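Nine-heme cytochrome C (Desulfovibrio desulfuricans, PDB 1OFW) carries electrons through nine covalently bound c-type hemes and may form part of a transmembrane redox complex that delivers electrons to the cytoplasm for sulfate reduction. Local coordinates at residues S173-P178 against T196-L201; T83-R88 against C97-E102; A128-I133 against Q215-K220. All blocks are in the same frame, centred on the assembly; numbering follows the deposited sequence.

Interaction 1. Residues S173-P178 against T196-L201. With HEC (heme c), chain H.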
loop_
_atom_site.group_PDB
_atom_site.type_symbol
_atom_site.label_atom_id
_atom_site.label_comp_id
_atom_site.label_asym_id
_atom_site.label_seq_id
_atom_site.Cartn_x
_atom_site.Cartn_y
_atom_site.Cartn_z
ATOM N N SER A 173 6.550 16.019 -9.699
ATOM C CA SER A 173 7.430 15.782 -10.846
ATOM C C SER A 173 8.864 15.527 -10.446
ATOM O O SER A 173 9.347 16.256 -9.577
ATOM C CB SER A 173 7.322 17.081 -11.657
ATOM O OG SER A 173 8.010 16.962 -12.864
ATOM N N PRO A 174 9.517 14.568 -11.069
ATOM C CA PRO A 174 10.949 14.373 -10.795
ATOM C C PRO A 174 11.846 15.565 -11.087
ATOM O O PRO A 174 12.985 15.676 -10.645
ATOM C CB PRO A 174 11.342 13.260 -11.779
ATOM C CG PRO A 174 10.050 12.484 -11.938
ATOM C CD PRO A 174 8.997 13.570 -12.025
ATOM N N MET A 175 11.417 16.503 -11.871
ATOM C CA MET A 175 11.955 17.786 -12.182
ATOM C C MET A 175 12.091 18.668 -10.942
ATOM O O MET A 175 12.914 19.587 -10.998
ATOM C CB MET A 175 11.081 18.636 -13.125
ATOM C CG MET A 175 10.875 18.053 -14.485
ATOM S SD MET A 175 12.405 17.876 -15.362
ATOM C CE MET A 175 11.980 16.464 -16.396
ATOM N N LEU A 176 11.299 18.433 -9.900
ATOM C CA LEU A 176 11.491 19.175 -8.670
ATOM C C LEU A 176 12.502 18.573 -7.706
ATOM O O LEU A 176 12.635 19.106 -6.597
ATOM C CB LEU A 176 10.141 19.320 -7.960
ATOM C CG LEU A 176 9.090 20.088 -8.751
ATOM C CD1 LEU A 176 7.809 20.260 -7.944
ATOM C CD2 LEU A 176 9.601 21.477 -9.148
ATOM N N ALA A 177 13.175 17.540 -8.153
ATOM C CA ALA A 177 14.224 16.864 -7.393
ATOM C C ALA A 177 15.521 16.849 -8.196
ATOM O O ALA A 177 15.523 17.082 -9.409
ATOM C CB ALA A 177 13.803 15.454 -7.056
ATOM N N PRO A 178 16.651 16.626 -7.544
ATOM C CA PRO A 178 17.919 16.761 -8.268
ATOM C C PRO A 178 18.027 15.872 -9.483
ATOM O O PRO A 178 17.522 14.767 -9.564
ATOM C CB PRO A 178 18.962 16.336 -7.219
ATOM C CG PRO A 178 18.288 16.680 -5.928
ATOM C CD PRO A 178 16.854 16.314 -6.148
ATOM N N THR A 196 22.223 8.776 -10.741
ATOM C CA THR A 196 21.265 9.307 -11.703
ATOM C C THR A 196 19.874 9.398 -11.077
ATOM O O THR A 196 18.932 8.669 -11.376
ATOM C CB THR A 196 21.251 8.435 -12.970
ATOM O OG1 THR A 196 20.987 7.089 -12.603
ATOM C CG2 THR A 196 22.632 8.425 -13.675
ATOM N N HIS A 197 19.776 10.340 -10.165
ATOM C CA HIS A 197 18.633 10.542 -9.305
ATOM C C HIS A 197 17.362 10.701 -10.105
ATOM O O HIS A 197 16.356 9.997 -9.866
ATOM C CB HIS A 197 18.909 11.799 -8.441
ATOM C CG HIS A 197 17.998 12.030 -7.271
ATOM N ND1 HIS A 197 16.715 12.476 -7.425
ATOM C CD2 HIS A 197 18.123 11.832 -5.946
ATOM C CE1 HIS A 197 16.122 12.575 -6.245
ATOM N NE2 HIS A 197 16.962 12.182 -5.316
ATOM N N ARG A 198 17.335 11.655 -11.052
ATOM C CA ARG A 198 16.087 11.900 -11.814
ATOM C C ARG A 198 15.747 10.768 -12.766
ATOM O O ARG A 198 14.580 10.372 -12.949
ATOM C CB ARG A 198 16.158 13.240 -12.572
ATOM C CG ARG A 198 14.854 13.658 -13.181
ATOM C CD ARG A 198 15.002 15.040 -13.821
ATOM N NE ARG A 198 15.199 16.054 -12.792
ATOM C CZ ARG A 198 15.650 17.299 -13.000
ATOM N NH1 ARG A 198 15.954 17.636 -14.258
ATOM N NH2 ARG A 198 15.777 18.154 -11.980
ATOM N N ARG A 199 16.756 10.184 -13.395
ATOM C CA ARG A 199 16.572 9.051 -14.276
ATOM C C ARG A 199 15.890 7.894 -13.509
ATOM O O ARG A 199 14.939 7.308 -14.036
ATOM C CB ARG A 199 17.901 8.604 -14.812
ATOM C CG ARG A 199 17.855 7.498 -15.838
ATOM C CD ARG A 199 19.303 7.130 -16.156
ATOM N NE ARG A 199 19.456 5.992 -17.039
ATOM C CZ ARG A 199 19.508 6.104 -18.370
ATOM N NH1 ARG A 199 19.413 7.253 -19.032
ATOM N NH2 ARG A 199 19.658 4.985 -19.071
ATOM N N HIS A 200 16.408 7.662 -12.292
ATOM C CA HIS A 200 15.882 6.609 -11.411
ATOM C C HIS A 200 14.407 6.848 -11.100
ATOM O O HIS A 200 13.548 5.986 -11.368
ATOM C CB HIS A 200 16.714 6.551 -10.127
ATOM C CG HIS A 200 17.818 5.558 -10.172
ATOM N ND1 HIS A 200 19.012 5.775 -10.858
ATOM C CD2 HIS A 200 17.926 4.306 -9.633
ATOM C CE1 HIS A 200 19.763 4.694 -10.714
ATOM N NE2 HIS A 200 19.145 3.766 -9.969
ATOM N N LEU A 201 14.080 8.001 -10.554
ATOM C CA LEU A 201 12.723 8.288 -10.103
ATOM C C LEU A 201 11.783 8.270 -11.303
ATOM O O LEU A 201 10.685 7.738 -11.208
ATOM C CB LEU A 201 12.674 9.593 -9.353
ATOM C CG LEU A 201 11.312 10.035 -8.814
ATOM C CD1 LEU A 201 10.769 8.993 -7.843
ATOM C CD2 LEU A 201 11.385 11.376 -8.153
HETATM FE FE HEC H . 16.610 11.984 -3.365
HETATM C CHA HEC H . 19.715 13.157 -2.510
HETATM C CHB HEC H . 15.326 15.163 -3.046
HETATM C CHC HEC H . 13.558 10.848 -4.374
HETATM C CHD HEC H . 17.816 8.794 -3.353
HETATM N NA HEC H . 17.364 13.783 -2.896
HETATM C C1A HEC H . 18.680 14.070 -2.573
HETATM C C2A HEC H . 18.832 15.474 -2.312
HETATM C C3A HEC H . 17.622 16.027 -2.473
HETATM C C4A HEC H . 16.696 14.982 -2.823
HETATM C CMA HEC H . 17.286 17.526 -2.341
HETATM C CAA HEC H . 20.131 16.196 -1.931
HETATM C CBA HEC H . 20.973 16.490 -3.189
HETATM C CGA HEC H . 22.303 17.173 -2.873
HETATM O O1A HEC H . 22.883 16.901 -1.818
HETATM O O2A HEC H . 22.740 17.978 -3.726
HETATM N NB HEC H . 14.809 12.812 -3.621
HETATM C C1B HEC H . 14.461 14.128 -3.402
HETATM C C2B HEC H . 13.052 14.313 -3.645
HETATM C C3B HEC H . 12.547 13.118 -4.042
HETATM C C4B HEC H . 13.647 12.177 -4.041
HETATM C CMB HEC H . 12.320 15.639 -3.467
HETATM C CAB HEC H . 11.135 12.748 -4.442
HETATM C CBB HEC H . 10.617 13.573 -5.641
HETATM N NC HEC H . 15.859 10.200 -3.815
HETATM C C1C HEC H . 14.560 9.904 -4.209
HETATM C C2C HEC H . 14.412 8.482 -4.395
HETATM C C3C HEC H . 15.606 7.910 -4.103
HETATM C C4C HEC H . 16.506 8.996 -3.740
HETATM C CMC HEC H . 13.089 7.810 -4.808
HETATM C CAC HEC H . 16.020 6.437 -4.083
HETATM C CBC HEC H . 15.622 5.711 -5.390
HETATM N ND HEC H . 18.403 11.169 -3.047
HETATM C C1D HEC H . 18.681 9.818 -3.033
HETATM C C2D HEC H . 20.046 9.590 -2.596
HETATM C C3D HEC H . 20.575 10.817 -2.329
HETATM C C4D HEC H . 19.570 11.785 -2.622
HETATM C CMD HEC H . 20.730 8.256 -2.432
HETATM C CAD HEC H . 21.978 11.086 -1.776
HETATM C CBD HEC H . 21.824 11.475 -0.274
HETATM C CGD HEC H . 23.139 11.493 0.469
HETATM O O1D HEC H . 24.158 11.014 -0.045
HETATM O O2D HEC H . 23.086 12.006 1.615
HETATM O O HOH W 1 14.947 13.814 -9.610
#
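Thr196 is the N-cap residue of helix 197-206 and turns away from residues 173-178; its carbonyl O and OG1 both accept from His200 ND1, which holds the ring of that axial ligand of heme 8. His197 follows, CG anti to the backbone N (chi1 -167°), its NE2 binding the heme 6 iron at 2.0 Å. Pro178 CD lies over one face of this ring, 4.1 Å from its centroid in a CH-pi contact, while Pro178 CG rests on the porphyrin. At the edge, His197 ND1 donates to a water 3.1 Å away, which donates to Pro174 O and Pro178 O. Arg198 bends at chi3 (-68°); Met175 SD lies over one face of its guanidinium, 3.7 Å from NH1, the side chains crossing at about a right angle. Arg198 NH2 bonds Ala177 O at 2.8 Å, in the guanidinium plane and nearly along the C=O axis; NE makes a weak bond to Pro174 O. One turn on from His197, Leu201 CD2 sits 4.1 Å from Pro174 CB and 3.4 Å from heme CBB. The loop, which in the chain links helix 152-164 to strand 181-183, lies against helix 197-206, Pro174 touching Thr202 and Met205; that strand pairs antiparallel with strand 193-195.

Interaction 2. Residues T83-R88 against C97-E102. With HEC (heme c), chain E.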
loop_
_atom_site.group_PDB
_atom_site.type_symbol
_atom_site.label_atom_id
_atom_site.label_comp_id
_atom_site.label_asym_id
_atom_site.label_seq_id
_atom_site.Cartn_x
_atom_site.Cartn_y
_atom_site.Cartn_z
ATOM N N THR A 83 -2.163 -10.142 7.867
ATOM C CA THR A 83 -1.038 -10.279 6.957
ATOM C C THR A 83 -0.270 -11.571 7.123
ATOM O O THR A 83 0.582 -11.888 6.290
ATOM C CB THR A 83 -0.030 -9.122 7.124
ATOM O OG1 THR A 83 0.354 -9.069 8.489
ATOM C CG2 THR A 83 -0.718 -7.822 6.742
ATOM N N ASN A 84 -0.526 -12.324 8.163
ATOM C CA ASN A 84 0.195 -13.579 8.358
ATOM C C ASN A 84 -0.783 -14.749 8.306
ATOM O O ASN A 84 -1.057 -15.421 9.288
ATOM C CB ASN A 84 0.936 -13.513 9.700
ATOM C CG ASN A 84 0.038 -13.254 10.889
ATOM O OD1 ASN A 84 -1.040 -12.674 10.766
ATOM N ND2 ASN A 84 0.475 -13.668 12.078
ATOM N N ILE A 85 -1.356 -14.963 7.134
ATOM C CA ILE A 85 -2.353 -15.984 6.876
ATOM C C ILE A 85 -1.660 -17.292 6.493
ATOM O O ILE A 85 -0.925 -17.364 5.497
ATOM C CB ILE A 85 -3.294 -15.552 5.732
ATOM C CG1 ILE A 85 -3.945 -14.196 6.012
ATOM C CG2 ILE A 85 -4.347 -16.620 5.472
ATOM C CD1 ILE A 85 -4.611 -13.561 4.806
ATOM N N ALA A 86 -1.902 -18.317 7.314
ATOM C CA ALA A 86 -1.230 -19.593 7.029
ATOM C C ALA A 86 -1.696 -20.200 5.733
ATOM O O ALA A 86 -2.864 -20.231 5.395
ATOM C CB ALA A 86 -1.495 -20.562 8.168
ATOM N N LYS A 87 -0.787 -20.788 4.970
ATOM C CA LYS A 87 -1.226 -21.644 3.884
ATOM C C LYS A 87 -1.976 -22.873 4.393
ATOM O O LYS A 87 -1.481 -23.545 5.305
ATOM C CB LYS A 87 0.015 -22.077 3.088
ATOM C CG LYS A 87 -0.332 -22.883 1.854
ATOM C CD LYS A 87 -0.133 -22.145 0.547
ATOM C CE LYS A 87 0.780 -22.913 -0.401
ATOM N NZ LYS A 87 0.475 -24.361 -0.496
ATOM N N ARG A 88 -3.137 -23.167 3.845
ATOM C CA ARG A 88 -4.090 -24.212 4.036
ATOM C C ARG A 88 -3.603 -25.438 3.239
ATOM O O ARG A 88 -3.341 -25.289 2.045
ATOM C CB ARG A 88 -5.504 -23.816 3.592
ATOM C CG ARG A 88 -6.349 -23.195 4.697
ATOM C CD ARG A 88 -5.638 -22.060 5.427
ATOM N NE ARG A 88 -6.541 -21.456 6.397
ATOM C CZ ARG A 88 -6.319 -20.356 7.107
ATOM N NH1 ARG A 88 -5.212 -19.671 6.994
ATOM N NH2 ARG A 88 -7.256 -19.946 7.946
ATOM N N CYS A 97 -7.875 -7.911 2.532
ATOM C CA CYS A 97 -7.606 -6.741 1.696
ATOM C C CYS A 97 -6.115 -6.416 1.757
ATOM O O CYS A 97 -5.459 -6.240 0.735
ATOM C CB CYS A 97 -8.390 -5.544 2.163
ATOM S SG CYS A 97 -10.141 -5.698 2.567
ATOM N N VAL A 98 -5.601 -6.372 2.990
ATOM C CA VAL A 98 -4.200 -5.988 3.167
ATOM C C VAL A 98 -3.232 -6.986 2.624
ATOM O O VAL A 98 -2.220 -6.661 1.981
ATOM C CB VAL A 98 -3.942 -5.712 4.661
ATOM C CG1 VAL A 98 -2.467 -5.442 4.927
ATOM C CG2 VAL A 98 -4.785 -4.544 5.110
ATOM N N SER A 99 -3.344 -8.278 2.753
ATOM C CA SER A 99 -2.502 -9.367 2.359
ATOM C C SER A 99 -2.490 -9.436 0.841
ATOM O O SER A 99 -1.376 -9.613 0.344
ATOM C CB SER A 99 -2.899 -10.707 2.961
ATOM O OG SER A 99 -3.861 -11.326 2.130
ATOM N N CYS A 100 -3.612 -9.302 0.157
ATOM C CA CYS A 100 -3.452 -9.336 -1.295
ATOM C C CYS A 100 -2.691 -8.123 -1.815
ATOM O O CYS A 100 -1.853 -8.270 -2.698
ATOM C CB CYS A 100 -4.831 -9.413 -1.952
ATOM S SG CYS A 100 -4.649 -9.508 -3.739
ATOM N N HIS A 101 -2.986 -6.947 -1.266
ATOM C CA HIS A 101 -2.276 -5.744 -1.726
ATOM C C HIS A 101 -0.785 -5.939 -1.449
ATOM O O HIS A 101 0.081 -5.599 -2.278
ATOM C CB HIS A 101 -2.897 -4.520 -1.095
ATOM C CG HIS A 101 -4.285 -4.172 -1.511
ATOM N ND1 HIS A 101 -4.993 -3.226 -0.830
ATOM C CD2 HIS A 101 -5.103 -4.629 -2.483
ATOM C CE1 HIS A 101 -6.216 -3.091 -1.381
ATOM N NE2 HIS A 101 -6.290 -3.938 -2.394
ATOM N N GLU A 102 -0.464 -6.521 -0.301
ATOM C CA GLU A 102 0.968 -6.744 -0.033
ATOM C C GLU A 102 1.554 -7.677 -1.056
ATOM O O GLU A 102 2.680 -7.441 -1.515
ATOM C CB GLU A 102 1.204 -7.358 1.350
ATOM C CG GLU A 102 0.994 -6.449 2.514
ATOM C CD GLU A 102 1.605 -6.982 3.810
ATOM O OE1 GLU A 102 1.666 -6.191 4.769
ATOM O OE2 GLU A 102 1.994 -8.169 3.855
HETATM FE FE HEC E . -7.919 -4.138 -3.530
HETATM C CHA HEC E . -7.147 -1.858 -5.897
HETATM C CHB HEC E . -9.338 -1.659 -1.583
HETATM C CHC HEC E . -9.250 -6.492 -1.501
HETATM C CHD HEC E . -6.318 -6.572 -5.330
HETATM N NA HEC E . -8.091 -2.153 -3.663
HETATM C C1A HEC E . -7.710 -1.362 -4.735
HETATM C C2A HEC E . -7.989 0.011 -4.405
HETATM C C3A HEC E . -8.473 0.066 -3.165
HETATM C C4A HEC E . -8.663 -1.316 -2.739
HETATM C CMA HEC E . -8.804 1.281 -2.328
HETATM C CAA HEC E . -7.763 1.185 -5.389
HETATM C CBA HEC E . -8.823 1.191 -6.534
HETATM C CGA HEC E . -10.208 1.351 -5.901
HETATM O O1A HEC E . -10.472 2.466 -5.459
HETATM O O2A HEC E . -10.928 0.324 -5.834
HETATM N NB HEC E . -9.053 -4.072 -1.885
HETATM C C1B HEC E . -9.577 -2.976 -1.215
HETATM C C2B HEC E . -10.378 -3.414 -0.093
HETATM C C3B HEC E . -10.335 -4.768 -0.061
HETATM C C4B HEC E . -9.534 -5.176 -1.189
HETATM C CMB HEC E . -11.097 -2.449 0.853
HETATM C CAB HEC E . -10.935 -5.777 0.918
HETATM C CBB HEC E . -12.461 -5.567 1.199
HETATM N NC HEC E . -7.784 -6.130 -3.425
HETATM C C1C HEC E . -8.379 -6.956 -2.471
HETATM C C2C HEC E . -7.929 -8.323 -2.650
HETATM C C3C HEC E . -7.134 -8.336 -3.727
HETATM C C4C HEC E . -7.037 -6.977 -4.209
HETATM C CMC HEC E . -8.326 -9.443 -1.664
HETATM C CAC HEC E . -6.346 -9.458 -4.375
HETATM C CBC HEC E . -6.952 -10.880 -4.278
HETATM N ND HEC E . -6.933 -4.201 -5.269
HETATM C C1D HEC E . -6.343 -5.301 -5.838
HETATM C C2D HEC E . -5.743 -4.921 -7.100
HETATM C C3D HEC E . -6.052 -3.633 -7.309
HETATM C C4D HEC E . -6.744 -3.143 -6.136
HETATM C CMD HEC E . -4.950 -5.872 -7.985
HETATM C CAD HEC E . -5.763 -2.760 -8.537
HETATM C CBD HEC E . -6.798 -3.061 -9.649
HETATM C CGD HEC E . -6.420 -2.445 -10.985
HETATM O O1D HEC E . -7.325 -2.164 -11.804
HETATM O O2D HEC E . -5.219 -2.255 -11.231
HETATM O O HOH W 2 0.473 -10.237 3.910
#
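A few van der Waals touches and one bridging water join the loop 83-88 to the first turns of helix 97-107, and they differ sharply in how closely they fit. The tight part centres on the methyl of Thr83. With OG1 in the crowded position between the backbone N and the carbonyl carbon (chi1 55°), CG2 is left anti to the carbonyl carbon and meets Val98 CG1 obliquely at 3.5 Å, closer than carbons usually pack. The same Thr83 methyl lies 3.5 Å from Glu102 OE1, the Glu102 side chain crossing that of Thr83 at about a right angle. Two residues on, Ile85 reaches in with the tip of its longer branch, CD1 touching Ser99 OG at 3.6 Å.

The looser side is polar and bridged by solvent. A water donates to Thr83 O at 2.9 Å and to Glu102 OE2 at 2.6 Å, tying loop backbone to helix side chain without direct bonding. The other carboxylate oxygen, OE1, is engaged in a salt bridge with Arg122, so the glutamate is held from two directions and probably remains ionised. Beyond Ile85 the loop parts from this helical stretch; there Arg88 NH1 turns back to Ala86 O in a 2.9 Å in-plane bond, and its NH2 binds a propionate of another heme.

Another side of the helix carries the heme. Cys97 SG and Cys100 SG form thioethers to CAB and CAC, and His101 NE2 binds the iron, with His40 as the second axial ligand. Cys97-Val98-Ser99-Cys100-His101 is therefore the CXXCH heme attachment motif of c-type cytochromes, here in a class III cytochrome family region and with bis-histidine ligation, its two intervening residues, Val98 and Ser99, facing the loop.

Interaction 3. Residues A128-I133 against Q215-K220. With HEC (heme c), chain G.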
loop_
_atom_site.group_PDB
_atom_site.type_symbol
_atom_site.label_atom_id
_atom_site.label_comp_id
_atom_site.label_asym_id
_atom_site.label_seq_id
_atom_site.Cartn_x
_atom_site.Cartn_y
_atom_site.Cartn_z
ATOM N N ALA A 128 -7.243 5.583 5.632
ATOM C CA ALA A 128 -8.255 6.392 4.976
ATOM C C ALA A 128 -8.401 6.036 3.521
ATOM O O ALA A 128 -9.399 6.369 2.898
ATOM C CB ALA A 128 -7.947 7.889 5.163
ATOM N N THR A 129 -7.433 5.339 2.946
ATOM C CA THR A 129 -7.511 4.876 1.563
ATOM C C THR A 129 -8.678 3.912 1.414
ATOM O O THR A 129 -9.379 3.925 0.398
ATOM C CB THR A 129 -6.196 4.217 1.097
ATOM O OG1 THR A 129 -5.147 5.185 1.261
ATOM C CG2 THR A 129 -6.289 3.854 -0.361
ATOM N N CYS A 130 -8.877 3.076 2.437
ATOM C CA CYS A 130 -10.044 2.210 2.478
ATOM C C CYS A 130 -11.191 2.816 3.278
ATOM O O CYS A 130 -12.337 2.729 2.842
ATOM C CB CYS A 130 -9.659 0.849 3.053
ATOM S SG CYS A 130 -8.416 0.019 2.047
ATOM N N HIS A 131 -10.955 3.339 4.440
ATOM C CA HIS A 131 -11.966 3.913 5.338
ATOM C C HIS A 131 -12.282 5.327 4.864
ATOM O O HIS A 131 -11.763 6.331 5.343
ATOM C CB HIS A 131 -11.450 3.833 6.782
ATOM C CG HIS A 131 -11.307 2.428 7.295
ATOM N ND1 HIS A 131 -12.417 1.740 7.802
ATOM C CD2 HIS A 131 -10.270 1.569 7.407
ATOM C CE1 HIS A 131 -12.039 0.542 8.183
ATOM N NE2 HIS A 131 -10.734 0.389 7.962
ATOM N N ASN A 132 -13.101 5.353 3.822
ATOM C CA ASN A 132 -13.139 6.420 2.821
ATOM C C ASN A 132 -14.532 6.925 2.516
ATOM O O ASN A 132 -14.704 7.603 1.485
ATOM C CB ASN A 132 -12.484 5.853 1.549
ATOM C CG ASN A 132 -13.234 4.722 0.886
ATOM O OD1 ASN A 132 -14.339 4.369 1.253
ATOM N ND2 ASN A 132 -12.686 4.084 -0.139
ATOM N N ILE A 133 -15.528 6.651 3.310
ATOM C CA ILE A 133 -16.914 7.040 3.029
ATOM C C ILE A 133 -17.175 8.515 2.796
ATOM O O ILE A 133 -16.605 9.388 3.440
ATOM C CB ILE A 133 -17.864 6.645 4.202
ATOM C CG1 ILE A 133 -19.336 6.684 3.765
ATOM C CG2 ILE A 133 -17.664 7.502 5.444
ATOM C CD1 ILE A 133 -19.712 5.674 2.724
ATOM N N GLN A 215 -1.756 4.076 -7.345
ATOM C CA GLN A 215 -2.297 5.430 -7.336
ATOM C C GLN A 215 -3.070 5.777 -6.080
ATOM O O GLN A 215 -3.024 6.867 -5.524
ATOM C CB GLN A 215 -3.245 5.617 -8.542
ATOM C CG GLN A 215 -2.509 5.812 -9.867
ATOM C CD GLN A 215 -3.513 5.775 -11.024
ATOM O OE1 GLN A 215 -4.678 5.409 -10.898
ATOM N NE2 GLN A 215 -3.037 6.112 -12.204
ATOM N N ALA A 216 -3.869 4.820 -5.569
ATOM C CA ALA A 216 -4.650 5.003 -4.377
ATOM C C ALA A 216 -3.844 5.138 -3.102
ATOM O O ALA A 216 -4.170 5.965 -2.265
ATOM C CB ALA A 216 -5.586 3.796 -4.164
ATOM N N PHE A 217 -2.804 4.314 -2.960
ATOM C CA PHE A 217 -2.042 4.285 -1.700
ATOM C C PHE A 217 -0.861 5.258 -1.720
ATOM O O PHE A 217 -0.424 5.657 -0.637
ATOM C CB PHE A 217 -1.585 2.859 -1.364
ATOM C CG PHE A 217 -2.780 2.063 -0.819
ATOM C CD1 PHE A 217 -3.591 1.327 -1.646
ATOM C CD2 PHE A 217 -3.034 2.125 0.528
ATOM C CE1 PHE A 217 -4.683 0.653 -1.076
ATOM C CE2 PHE A 217 -4.076 1.431 1.092
ATOM C CZ PHE A 217 -4.879 0.668 0.282
ATOM N N HIS A 218 -0.410 5.652 -2.896
ATOM C CA HIS A 218 0.660 6.676 -3.019
ATOM C C HIS A 218 -0.036 8.015 -2.968
ATOM O O HIS A 218 -0.238 8.681 -3.988
ATOM C CB HIS A 218 1.417 6.455 -4.309
ATOM C CG HIS A 218 2.140 5.154 -4.430
ATOM N ND1 HIS A 218 2.603 4.706 -5.628
ATOM C CD2 HIS A 218 2.493 4.174 -3.564
ATOM C CE1 HIS A 218 3.217 3.538 -5.501
ATOM N NE2 HIS A 218 3.148 3.193 -4.219
ATOM N N ASN A 219 -0.464 8.366 -1.767
ATOM C CA ASN A 219 -1.514 9.378 -1.680
ATOM C C ASN A 219 -1.068 10.698 -1.069
ATOM O O ASN A 219 -1.911 11.443 -0.565
ATOM C CB ASN A 219 -2.697 8.787 -0.907
ATOM C CG ASN A 219 -2.290 8.214 0.429
ATOM O OD1 ASN A 219 -1.304 8.587 1.074
ATOM N ND2 ASN A 219 -3.067 7.226 0.875
ATOM N N LYS A 220 0.214 11.024 -1.084
ATOM C CA LYS A 220 0.741 12.349 -0.745
ATOM C C LYS A 220 1.657 12.728 -1.907
ATOM O O LYS A 220 2.297 11.846 -2.470
ATOM C CB LYS A 220 1.496 12.384 0.561
ATOM C CG LYS A 220 0.748 11.990 1.805
ATOM C CD LYS A 220 -0.193 13.039 2.313
ATOM C CE LYS A 220 -0.789 12.715 3.673
ATOM N NZ LYS A 220 -2.248 13.025 3.703
HETATM FE FE HEC G . -9.716 -1.303 8.385
HETATM C CHA HEC G . -12.661 -2.769 9.345
HETATM C CHB HEC G . -9.207 -0.290 11.600
HETATM C CHC HEC G . -6.756 0.116 7.463
HETATM C CHD HEC G . -10.230 -2.376 5.185
HETATM N NA HEC G . -10.721 -1.530 10.096
HETATM C C1A HEC G . -11.926 -2.205 10.344
HETATM C C2A HEC G . -12.200 -2.256 11.762
HETATM C C3A HEC G . -11.228 -1.562 12.369
HETATM C C4A HEC G . -10.303 -1.087 11.343
HETATM C CMA HEC G . -11.052 -1.267 13.871
HETATM C CAA HEC G . -13.383 -3.010 12.383
HETATM C CBA HEC G . -14.707 -2.218 12.330
HETATM C CGA HEC G . -14.718 -0.958 13.170
HETATM O O1A HEC G . -14.514 -1.082 14.417
HETATM O O2A HEC G . -14.960 0.131 12.596
HETATM N NB HEC G . -8.293 -0.286 9.344
HETATM C C1B HEC G . -8.266 0.108 10.671
HETATM C C2B HEC G . -7.130 0.979 10.905
HETATM C C3B HEC G . -6.447 1.063 9.739
HETATM C C4B HEC G . -7.162 0.270 8.770
HETATM C CMB HEC G . -6.855 1.679 12.248
HETATM C CAB HEC G . -5.181 1.850 9.388
HETATM C CBB HEC G . -4.043 1.531 10.409
HETATM N NC HEC G . -8.727 -1.132 6.669
HETATM C C1C HEC G . -7.506 -0.509 6.484
HETATM C C2C HEC G . -7.129 -0.608 5.103
HETATM C C3C HEC G . -8.098 -1.293 4.457
HETATM C C4C HEC G . -9.082 -1.639 5.444
HETATM C CMC HEC G . -5.841 0.042 4.554
HETATM C CAC HEC G . -8.244 -1.579 2.951
HETATM C CBC HEC G . -7.012 -2.287 2.340
HETATM N ND HEC G . -11.158 -2.322 7.450
HETATM C C1D HEC G . -11.225 -2.608 6.105
HETATM C C2D HEC G . -12.525 -3.182 5.790
HETATM C C3D HEC G . -13.209 -3.254 6.943
HETATM C C4D HEC G . -12.353 -2.778 7.995
HETATM C CMD HEC G . -12.977 -3.620 4.376
HETATM C CAD HEC G . -14.663 -3.745 7.124
HETATM C CBD HEC G . -15.653 -2.563 6.897
HETATM C CGD HEC G . -15.780 -1.661 8.090
HETATM O O1D HEC G . -15.567 -0.409 8.022
HETATM O O2D HEC G . -16.137 -2.210 9.168
#
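A threonine methyl set almost squarely on the middle of a phenylalanine ring is the striking feature here: Thr129 CG2 lies 3.5 Å from the centroid of Phe217, only 10° off the ring normal. The rotamer makes this possible, since with chi1 at -58° the methyl stands anti to the backbone N and Thr129 CB itself comes within 3.5 Å of Phe217 CE2. Ala216 adds a shoulder beside the ring, its CB 3.9 Å from Thr129 CG2. The Thr129 hydroxyl is hydrogen-bonded to Ala125 O one turn back in its own helix, and OG1 lies 2.9 Å from Asn219 ND2.

Cys130 meets the same ring from another direction. Its SG sits at the edge, 4.0 Å from Phe217 CZ, in a sulfur-aromatic contact, and that sulfur is the thioether attached to CAC of heme 5. Cys130 and His131 end the CXXCH motif begun at Cys127; His131 NE2 binds the heme iron, with His81 as the opposing ligand, and its ND1 is fixed by Lys31 O. Both His131 and His218 lie at the centre of inverse gamma turns, and His218 is the first residue after its helix to leave helical backbone angles. His218 binds the iron of heme 4 through NE2, with His115 as the other ligand; this is the extra heme set asymmetrically between the two tetraheme clusters. Trp126 also packs against Phe217, the planes of the two rings inclined at about 50°.

Overall arrangement
Along the chain, interaction 2 closes before the other two open, and interaction 1 lies within the long loop that interaction 3 closes. Interactions 1 and 2 fall on opposite sides of the chain's centre, their own centres about 34 Å apart. Interaction 3 lies nearer the middle, its centre about 25 Å from that of interaction 1 and 19 Å from that of interaction 2, which it touches where Phe217 packs against His101. Helix 197-206 is followed by helix 212-217. Interaction 2 lies in the first class III family region and the helix of interaction 1 in the second; interaction 3 joins both, bringing heme 5 near the His218 ligand of heme 4, consistent with a link between the clusters.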